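Local coordinates for adenosine monophosphate-protein transferase (Bartonella henselae str. Houston-1, PDB 5NH2), which transfers AMP from ATP to tyrosine and threonine residues of host target proteins through its Fic (fido) domain, acting in Bartonella virulence, at residues Ala104-Asp109 with Leu147-Pro152; Glu134-Glu139 with Ala172-Asn177; Asp234-Val239 with Lys263-Ile268. All blocks are in the same frame, centred on the assembly; numbering follows the deposited sequence.

Contact 1 (Ala104-Asp109 with Leu147-Pro152)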
loop_
_atom_site.group_PDB
_atom_site.type_symbol
_atom_site.label_atom_id
_atom_site.label_comp_id
_atom_site.label_asym_id
_atom_site.label_seq_id
_atom_site.Cartn_x
_atom_site.Cartn_y
_atom_site.Cartn_z
ATOM N N ALA A 104 -4.524 7.698 17.912
ATOM C CA ALA A 104 -3.167 8.056 17.524
ATOM C C ALA A 104 -2.146 6.945 17.776
ATOM O O ALA A 104 -2.491 5.764 17.916
ATOM C CB ALA A 104 -2.841 9.349 18.247
ATOM N N PHE A 105 -0.903 7.344 17.963
ATOM C CA PHE A 105 0.260 6.534 17.680
ATOM C C PHE A 105 1.000 6.259 18.974
ATOM O O PHE A 105 0.864 6.992 19.957
ATOM C CB PHE A 105 1.238 7.218 16.694
ATOM C CG PHE A 105 0.652 7.529 15.352
ATOM C CD1 PHE A 105 -0.109 6.579 14.660
ATOM C CD2 PHE A 105 0.884 8.783 14.758
ATOM C CE1 PHE A 105 -0.648 6.887 13.374
ATOM C CE2 PHE A 105 0.372 9.098 13.514
ATOM C CZ PHE A 105 -0.412 8.158 12.806
ATOM N N ALA A 106 1.754 5.158 18.960
ATOM C CA ALA A 106 2.528 4.782 20.122
ATOM C C ALA A 106 3.525 5.895 20.441
ATOM O O ALA A 106 4.034 6.587 19.544
ATOM C CB ALA A 106 3.247 3.450 19.847
ATOM N N ILE A 107 3.811 6.050 21.730
ATOM C CA ILE A 107 4.641 7.139 22.236
ATOM C C ILE A 107 5.907 6.556 22.896
ATOM O O ILE A 107 5.827 5.728 23.825
ATOM C CB ILE A 107 3.816 8.018 23.200
ATOM C CG1 ILE A 107 2.746 8.797 22.407
ATOM C CG2 ILE A 107 4.696 8.957 24.016
ATOM C CD1 ILE A 107 1.813 9.618 23.299
ATOM N N GLY A 108 7.079 6.945 22.378
ATOM C CA GLY A 108 8.329 6.649 23.073
ATOM C C GLY A 108 8.558 5.157 23.308
ATOM O O GLY A 108 8.602 4.345 22.367
ATOM N N ASP A 109 8.724 4.780 24.583
ATOM C CA ASP A 109 9.031 3.396 24.921
ATOM C C ASP A 109 7.952 2.420 24.426
ATOM O O ASP A 109 8.270 1.245 24.194
ATOM C CB ASP A 109 9.256 3.287 26.437
ATOM C CG ASP A 109 10.723 3.574 26.852
ATOM O OD1 ASP A 109 11.401 4.392 26.198
ATOM O OD2 ASP A 109 11.214 2.971 27.834
ATOM N N LEU A 147 1.392 -2.754 13.771
ATOM C CA LEU A 147 2.337 -1.860 13.089
ATOM C C LEU A 147 1.678 -0.553 12.665
ATOM O O LEU A 147 2.352 0.479 12.593
ATOM C CB LEU A 147 2.936 -2.533 11.850
ATOM C CG LEU A 147 4.172 -1.890 11.233
ATOM C CD1 LEU A 147 5.269 -1.808 12.296
ATOM C CD2 LEU A 147 4.646 -2.708 10.041
ATOM N N ASN A 148 0.370 -0.583 12.353
ATOM C CA ASN A 148 -0.328 0.661 12.026
ATOM C C ASN A 148 -0.273 1.628 13.190
ATOM O O ASN A 148 -0.044 2.828 12.997
ATOM C CB ASN A 148 -1.794 0.404 11.676
ATOM C CG ASN A 148 -2.134 0.848 10.300
ATOM O OD1 ASN A 148 -1.298 0.787 9.402
ATOM N ND2 ASN A 148 -3.368 1.298 10.105
ATOM N N GLN A 149 -0.529 1.116 14.407
ATOM C CA GLN A 149 -0.539 1.955 15.596
ATOM C C GLN A 149 0.869 2.408 15.973
ATOM O O GLN A 149 1.050 3.531 16.470
ATOM C CB GLN A 149 -1.207 1.204 16.756
ATOM C CG GLN A 149 -1.524 2.081 17.970
ATOM C CD GLN A 149 -0.442 1.983 19.055
ATOM O OE1 GLN A 149 0.427 1.101 18.996
ATOM N NE2 GLN A 149 -0.498 2.886 20.054
ATOM N N LEU A 150 1.874 1.568 15.721
ATOM C CA LEU A 150 3.213 1.882 16.188
ATOM C C LEU A 150 3.825 2.994 15.338
ATOM O O LEU A 150 4.310 3.999 15.880
ATOM C CB LEU A 150 4.065 0.610 16.204
ATOM C CG LEU A 150 3.798 -0.604 17.140
ATOM C CD1 LEU A 150 4.797 -1.754 16.781
ATOM C CD2 LEU A 150 3.821 -0.306 18.694
ATOM N N HIS A 151 3.730 2.874 13.996
ATOM C CA HIS A 151 3.978 3.975 13.058
ATOM C C HIS A 151 5.378 4.490 13.365
ATOM O O HIS A 151 5.563 5.652 13.748
ATOM C CB HIS A 151 2.878 5.043 13.242
ATOM C CG HIS A 151 2.849 6.106 12.192
ATOM N ND1 HIS A 151 2.192 5.951 10.987
ATOM C CD2 HIS A 151 3.360 7.366 12.186
ATOM C CE1 HIS A 151 2.325 7.062 10.272
ATOM N NE2 HIS A 151 3.049 7.927 10.967
ATOM N N PRO A 152 6.355 3.589 13.376
ATOM C CA PRO A 152 7.620 3.880 14.061
ATOM C C PRO A 152 8.548 4.842 13.338
ATOM O O PRO A 152 9.590 5.163 13.937
ATOM C CB PRO A 152 8.294 2.493 14.206
ATOM C CG PRO A 152 7.819 1.709 13.001
ATOM C CD PRO A 152 6.355 2.251 12.725
#
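F105 lays its ring flat over the imidazole of H151 in a face-to-face stack: the planes are only 2° apart and the centroids 3.9 Å. The overlap is central, since F105 CZ lies over the middle of the imidazole and H151 CG over the middle of the phenyl ring. The CB of H151 joins in, standing 3.6 Å from F105 CD1 over the same face of the phenyl ring. Helix 133-150 ends just before H151, which takes positive phi; its CG lies anti to the backbone N (chi1 -169°), which sets this atom over the phenyl face. H151 and P152 open the sequence HPFREGNGR, the signature motif of Fic domains, so the phenyl ring covers one face of the motif histidine, whose side chain lies about 7 Å from the bound magnesium ion.

Next to the stack, the carbonyl O of Q149 holds the loop backbone. It accepts a hydrogen bond from A106 N at 3.1 Å and also receives a CA-H contact from F105 CA at 3.3 Å. The Q149 chain bends at chi2 and carries its amide back alongside A106, with OE1 3.8 Å from A106 CB. The methyl group of A106 points toward 147-152 and meets L150 CD2 at 4.0 Å.

F105 and A104 also touch R98, and R79 ties both sides together, donating hydrogen bonds from its guanidinium to A106 O (through NH2) and to H151 O (through NE). A106 packs on I111 and L150 on L115, both of helix 109-124, while H151 leans on N157, an ATP-binding residue of helix 157-171.

Contact 2 (Glu134-Glu139 with Ala172-Asn177)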
loop_
_atom_site.group_PDB
_atom_site.type_symbol
_atom_site.label_atom_id
_atom_site.label_comp_id
_atom_site.label_asym_id
_atom_site.label_seq_id
_atom_site.Cartn_x
_atom_site.Cartn_y
_atom_site.Cartn_z
ATOM N N GLU A 134 -6.275 -18.481 4.798
ATOM C CA GLU A 134 -7.119 -17.895 5.836
ATOM C C GLU A 134 -6.364 -17.760 7.156
ATOM O O GLU A 134 -6.413 -16.711 7.806
ATOM C CB GLU A 134 -8.367 -18.744 6.013
ATOM C CG GLU A 134 -9.484 -18.322 5.110
ATOM C CD GLU A 134 -9.456 -19.047 3.794
ATOM O OE1 GLU A 134 -8.464 -19.789 3.540
ATOM O OE2 GLU A 134 -10.431 -18.877 3.021
ATOM N N GLU A 135 -5.638 -18.811 7.544
ATOM C CA GLU A 135 -4.776 -18.757 8.729
ATOM C C GLU A 135 -3.767 -17.601 8.645
ATOM O O GLU A 135 -3.690 -16.747 9.547
ATOM C CB GLU A 135 -4.055 -20.102 8.886
ATOM C CG GLU A 135 -4.976 -21.287 8.999
ATOM C CD GLU A 135 -4.242 -22.660 8.971
ATOM O OE1 GLU A 135 -3.123 -22.748 8.398
ATOM O OE2 GLU A 135 -4.795 -23.656 9.519
ATOM N N PHE A 136 -2.970 -17.580 7.566
ATOM C CA PHE A 136 -2.019 -16.505 7.349
ATOM C C PHE A 136 -2.698 -15.153 7.495
ATOM O O PHE A 136 -2.213 -14.304 8.240
ATOM C CB PHE A 136 -1.349 -16.617 5.980
ATOM C CG PHE A 136 -0.437 -15.447 5.653
ATOM C CD1 PHE A 136 0.886 -15.443 6.056
ATOM C CD2 PHE A 136 -0.921 -14.347 4.936
ATOM C CE1 PHE A 136 1.705 -14.352 5.777
ATOM C CE2 PHE A 136 -0.100 -13.251 4.631
ATOM C CZ PHE A 136 1.220 -13.252 5.057
ATOM N N ASN A 137 -3.843 -14.942 6.830
ATOM C CA ASN A 137 -4.484 -13.630 6.907
ATOM C C ASN A 137 -4.891 -13.277 8.352
ATOM O O ASN A 137 -4.675 -12.144 8.802
ATOM C CB ASN A 137 -5.693 -13.549 5.968
ATOM C CG ASN A 137 -5.294 -13.432 4.439
ATOM O OD1 ASN A 137 -4.129 -13.216 4.091
ATOM N ND2 ASN A 137 -6.299 -13.585 3.540
ATOM N N SER A 138 -5.433 -14.237 9.117
ATOM C CA SER A 138 -5.847 -13.877 10.473
ATOM C C SER A 138 -4.653 -13.450 11.307
ATOM O O SER A 138 -4.719 -12.428 12.010
ATOM C CB SER A 138 -6.605 -15.019 11.151
ATOM O OG SER A 138 -5.768 -16.135 11.386
ATOM N N GLU A 139 -3.529 -14.176 11.194
ATOM C CA GLU A 139 -2.300 -13.749 11.879
ATOM C C GLU A 139 -1.785 -12.385 11.364
ATOM O O GLU A 139 -1.538 -11.428 12.139
ATOM C CB GLU A 139 -1.239 -14.842 11.712
ATOM C CG GLU A 139 -1.567 -16.125 12.430
ATOM C CD GLU A 139 -1.446 -16.036 13.960
ATOM O OE1 GLU A 139 -2.037 -16.902 14.620
ATOM O OE2 GLU A 139 -0.766 -15.140 14.519
ATOM N N ALA A 172 5.617 -16.657 2.733
ATOM C CA ALA A 172 4.744 -17.663 3.331
ATOM C C ALA A 172 3.897 -18.394 2.298
ATOM O O ALA A 172 3.098 -19.255 2.671
ATOM C CB ALA A 172 3.833 -17.023 4.375
ATOM N N GLY A 173 4.048 -18.070 1.018
ATOM C CA GLY A 173 3.331 -18.762 -0.028
ATOM C C GLY A 173 1.968 -18.200 -0.363
ATOM O O GLY A 173 1.129 -18.938 -0.904
ATOM N N HIS A 174 1.715 -16.931 -0.059
ATOM C CA HIS A 174 0.435 -16.283 -0.356
ATOM C C HIS A 174 0.727 -14.935 -0.994
ATOM O O HIS A 174 1.870 -14.661 -1.379
ATOM C CB HIS A 174 -0.425 -16.128 0.906
ATOM C CG HIS A 174 -0.530 -17.391 1.696
ATOM N ND1 HIS A 174 -1.261 -18.477 1.263
ATOM C CD2 HIS A 174 0.064 -17.772 2.852
ATOM C CE1 HIS A 174 -1.123 -19.469 2.127
ATOM N NE2 HIS A 174 -0.329 -19.067 3.104
ATOM N N GLN A 175 -0.293 -14.113 -1.170
ATOM C CA GLN A 175 -0.087 -12.793 -1.739
ATOM C C GLN A 175 -1.051 -11.818 -1.094
ATOM O O GLN A 175 -2.135 -12.197 -0.626
ATOM C CB GLN A 175 -0.258 -12.781 -3.274
ATOM C CG GLN A 175 -1.622 -13.227 -3.778
ATOM C CD GLN A 175 -1.623 -13.409 -5.297
ATOM O OE1 GLN A 175 -1.337 -12.466 -6.039
ATOM N NE2 GLN A 175 -1.925 -14.619 -5.760
ATOM N N LEU A 176 -0.630 -10.554 -1.078
ATOM C CA LEU A 176 -1.446 -9.429 -0.642
ATOM C C LEU A 176 -1.288 -8.363 -1.720
ATOM O O LEU A 176 -0.200 -7.796 -1.885
ATOM C CB LEU A 176 -0.981 -8.920 0.740
ATOM C CG LEU A 176 -1.323 -9.877 1.874
ATOM C CD1 LEU A 176 -0.738 -9.429 3.241
ATOM C CD2 LEU A 176 -2.853 -10.084 2.012
ATOM N N ASN A 177 -2.354 -8.060 -2.451
ATOM C CA ASN A 177 -2.188 -7.154 -3.589
ATOM C C ASN A 177 -2.810 -5.809 -3.233
ATOM O O ASN A 177 -3.983 -5.555 -3.536
ATOM C CB ASN A 177 -2.796 -7.752 -4.863
ATOM C CG ASN A 177 -2.323 -7.030 -6.116
ATOM O OD1 ASN A 177 -1.983 -5.831 -6.059
ATOM N ND2 ASN A 177 -2.295 -7.737 -7.243
HETATM O O HOH W 1 -2.334 -13.530 2.007
#
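F136 drives its ring from helix 133-150 into the chain that follows helix 157-171, where A172, H174 and L176 receive it. The bond to its CB points toward the loop, and CG is anti to the backbone N (chi1 175°). A172 CB meets the ring at CE1, 3.7 Å away, approaching obliquely. At the far end L176 CD1 comes up to the ring edge, near its plane, 4.1 Å from CE2. H174 lies against the root of the side chain: its CD2 is 3.6 Å from F136 CB, and the two ring planes are inclined at 37°. The imidazole is also fixed from its other end, because H174 NE2 is hydrogen-bonded to the carbonyl O of L131. F136 also touches L128 and, on helix 157-171, L168 and A169.

Helix 157-171 is closed by a Schellman motif at G173, whose positive phi lets the chain leave the helix direction just before H174. Within the fido domain the contact thus joins the early turns of helix 133-150 to the exit of the helix whose first turn carries the ATP-binding residues N157, G158 and R159.

Toward N137 the fit is looser and no direct hydrogen bond spans the segments. N137 OD1 is 4.0 Å from L176 CD2, and a water bridges the two segments, donating to N137 OD1 at 2.8 Å and to the carbonyl O of Q175 at 3.0 Å. The amide nitrogen of N137 is satisfied by S210 OG. The outer side of the helix turn, with E134, E135 and S138, is exposed, while N177 packs on E23 of the partner protein chain.

Contact 3 (Asp234-Val239 with Lys263-Ile268)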
loop_
_atom_site.group_PDB
_atom_site.type_symbol
_atom_site.label_atom_id
_atom_site.label_comp_id
_atom_site.label_asym_id
_atom_site.label_seq_id
_atom_site.Cartn_x
_atom_site.Cartn_y
_atom_site.Cartn_z
ATOM N N ASP A 234 -10.909 7.853 -4.229
ATOM C CA ASP A 234 -11.771 8.420 -3.196
ATOM C C ASP A 234 -13.072 7.633 -2.936
ATOM O O ASP A 234 -13.886 8.082 -2.130
ATOM C CB ASP A 234 -12.115 9.858 -3.554
ATOM C CG ASP A 234 -10.962 10.791 -3.296
ATOM O OD1 ASP A 234 -10.968 11.458 -2.240
ATOM O OD2 ASP A 234 -10.039 10.847 -4.132
ATOM N N ARG A 235 -13.283 6.489 -3.576
ATOM C CA ARG A 235 -14.498 5.707 -3.395
ATOM C C ARG A 235 -14.199 4.309 -2.826
ATOM O O ARG A 235 -13.145 3.709 -3.110
ATOM C CB ARG A 235 -15.249 5.559 -4.731
ATOM C CG ARG A 235 -15.695 6.865 -5.301
ATOM C CD ARG A 235 -16.877 7.325 -4.522
ATOM N NE ARG A 235 -17.570 8.487 -5.090
ATOM C CZ ARG A 235 -18.201 8.511 -6.270
ATOM N NH1 ARG A 235 -18.219 7.438 -7.081
ATOM N NH2 ARG A 235 -18.804 9.631 -6.646
ATOM N N PRO A 236 -15.129 3.752 -2.046
ATOM C CA PRO A 236 -15.037 2.334 -1.691
ATOM C C PRO A 236 -15.187 1.458 -2.929
ATOM O O PRO A 236 -16.080 1.670 -3.760
ATOM C CB PRO A 236 -16.196 2.136 -0.695
ATOM C CG PRO A 236 -17.100 3.303 -0.872
ATOM C CD PRO A 236 -16.299 4.432 -1.442
ATOM N N VAL A 237 -14.268 0.496 -3.065
ATOM C CA VAL A 237 -14.257 -0.515 -4.127
ATOM C C VAL A 237 -13.984 -1.852 -3.453
ATOM O O VAL A 237 -12.967 -2.009 -2.770
ATOM C CB VAL A 237 -13.192 -0.232 -5.208
ATOM C CG1 VAL A 237 -13.229 -1.290 -6.349
ATOM C CG2 VAL A 237 -13.402 1.178 -5.778
ATOM N N MET A 238 -14.912 -2.790 -3.567
ATOM C CA MET A 238 -14.693 -4.059 -2.901
ATOM C C MET A 238 -15.476 -5.132 -3.622
ATOM O O MET A 238 -16.370 -4.858 -4.440
ATOM C CB MET A 238 -15.088 -4.026 -1.426
ATOM C CG MET A 238 -16.477 -3.584 -1.239
ATOM S SD MET A 238 -16.719 -2.878 0.390
ATOM C CE MET A 238 -18.431 -2.437 0.233
ATOM N N VAL A 239 -15.107 -6.359 -3.309
ATOM C CA VAL A 239 -15.752 -7.510 -3.893
ATOM C C VAL A 239 -16.857 -7.938 -2.956
ATOM O O VAL A 239 -16.654 -7.999 -1.737
ATOM C CB VAL A 239 -14.738 -8.624 -4.130
ATOM C CG1 VAL A 239 -15.442 -9.972 -4.395
ATOM C CG2 VAL A 239 -13.858 -8.205 -5.311
ATOM N N LYS A 263 -24.953 3.275 -3.011
ATOM C CA LYS A 263 -24.707 4.478 -2.217
ATOM C C LYS A 263 -23.289 5.023 -2.452
ATOM O O LYS A 263 -22.579 5.412 -1.519
ATOM C CB LYS A 263 -24.978 4.210 -0.724
ATOM C CG LYS A 263 -26.458 3.909 -0.436
ATOM C CD LYS A 263 -26.779 3.698 1.046
ATOM C CE LYS A 263 -28.273 3.277 1.232
ATOM N NZ LYS A 263 -29.303 4.388 1.252
ATOM N N GLY A 264 -22.875 5.057 -3.722
ATOM C CA GLY A 264 -21.587 5.579 -4.114
ATOM C C GLY A 264 -20.452 4.575 -4.118
ATOM O O GLY A 264 -19.415 4.847 -4.722
ATOM N N ALA A 265 -20.611 3.436 -3.446
ATOM C CA ALA A 265 -19.584 2.402 -3.418
ATOM C C ALA A 265 -19.645 1.519 -4.664
ATOM O O ALA A 265 -20.717 1.273 -5.218
ATOM C CB ALA A 265 -19.752 1.532 -2.165
ATOM N N TYR A 266 -18.485 0.985 -5.072
ATOM C CA TYR A 266 -18.432 -0.043 -6.124
ATOM C C TYR A 266 -18.282 -1.452 -5.523
ATOM O O TYR A 266 -17.294 -1.739 -4.825
ATOM C CB TYR A 266 -17.289 0.227 -7.104
ATOM C CG TYR A 266 -17.459 1.471 -7.915
ATOM C CD1 TYR A 266 -18.346 1.507 -8.973
ATOM C CD2 TYR A 266 -16.714 2.602 -7.642
ATOM C CE1 TYR A 266 -18.503 2.655 -9.734
ATOM C CE2 TYR A 266 -16.851 3.745 -8.397
ATOM C CZ TYR A 266 -17.753 3.765 -9.433
ATOM O OH TYR A 266 -17.903 4.900 -10.177
ATOM N N ILE A 267 -19.241 -2.333 -5.843
ATOM C CA ILE A 267 -19.306 -3.726 -5.398
ATOM C C ILE A 267 -19.049 -4.611 -6.615
ATOM O O ILE A 267 -19.847 -4.607 -7.562
ATOM C CB ILE A 267 -20.680 -4.059 -4.776
ATOM C CG1 ILE A 267 -21.132 -2.951 -3.824
ATOM C CG2 ILE A 267 -20.628 -5.362 -4.022
ATOM C CD1 ILE A 267 -20.108 -2.647 -2.706
ATOM N N ILE A 268 -17.950 -5.391 -6.601
ATOM C CA ILE A 268 -17.602 -6.276 -7.719
ATOM C C ILE A 268 -18.067 -7.691 -7.399
ATOM O O ILE A 268 -17.956 -8.151 -6.257
ATOM C CB ILE A 268 -16.088 -6.263 -8.039
ATOM C CG1 ILE A 268 -15.526 -4.836 -8.075
ATOM C CG2 ILE A 268 -15.801 -6.962 -9.396
ATOM C CD1 ILE A 268 -16.317 -3.912 -8.898
#
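P236 O accepts a hydrogen bond from Y266 N at 2.8 Å, nearly straight at 173°, and M238 supplies the other two bonds of this parallel strand pair. M238 N donates to Y266 O at 2.9 Å and M238 O accepts from I268 N at 2.7 Å. M238 thus uses both its own N and its own O, bonding to the residues on either side of I267, the pattern of parallel pairing. CA-H groups add further contacts, as from V237 CA to Y266 O at 3.3 Å.

On one face M238 and I267 lie side by side, pointing the same way, with M238 CE 3.4 Å from I267 CD1. Close by, P236 CG meets A265 CB at 3.4 Å. The opposite face carries V237, V239, Y266 and I268: V237 CG2 touches Y266 CD2 at 4.1 Å, and F221 of helix 212-227 packs against V237, Y266 and I268.

Main-chain bonds therefore set the register while apolar side chains pack on both faces, more deeply on the side of V237, V239, Y266 and I268, attaching strand 237-239, outermost within this chain, to the sheet of the intracellular delivery region, a family of the OB clan.

Overall arrangement
Contacts 1 and 2 both use helix 133-150, contact 1 at its C-terminal end and contact 2 near its start, with centres 24 Å apart and segments that alternate along the chain. Contact 3 follows later in the sequence, on the opposite side of the chain's centre from contact 1. Contact 2 is the buried one, mostly apolar with a single bridging water; contacts 1 and 3 are partly buried. Their chemistry follows their place: within the fido domain, stacking and one main-chain bond beside the nucleotide site in contact 1 but apolar helix-to-loop packing in contact 2; repeated backbone bonding in the sheet of contact 3. None of the three touches another.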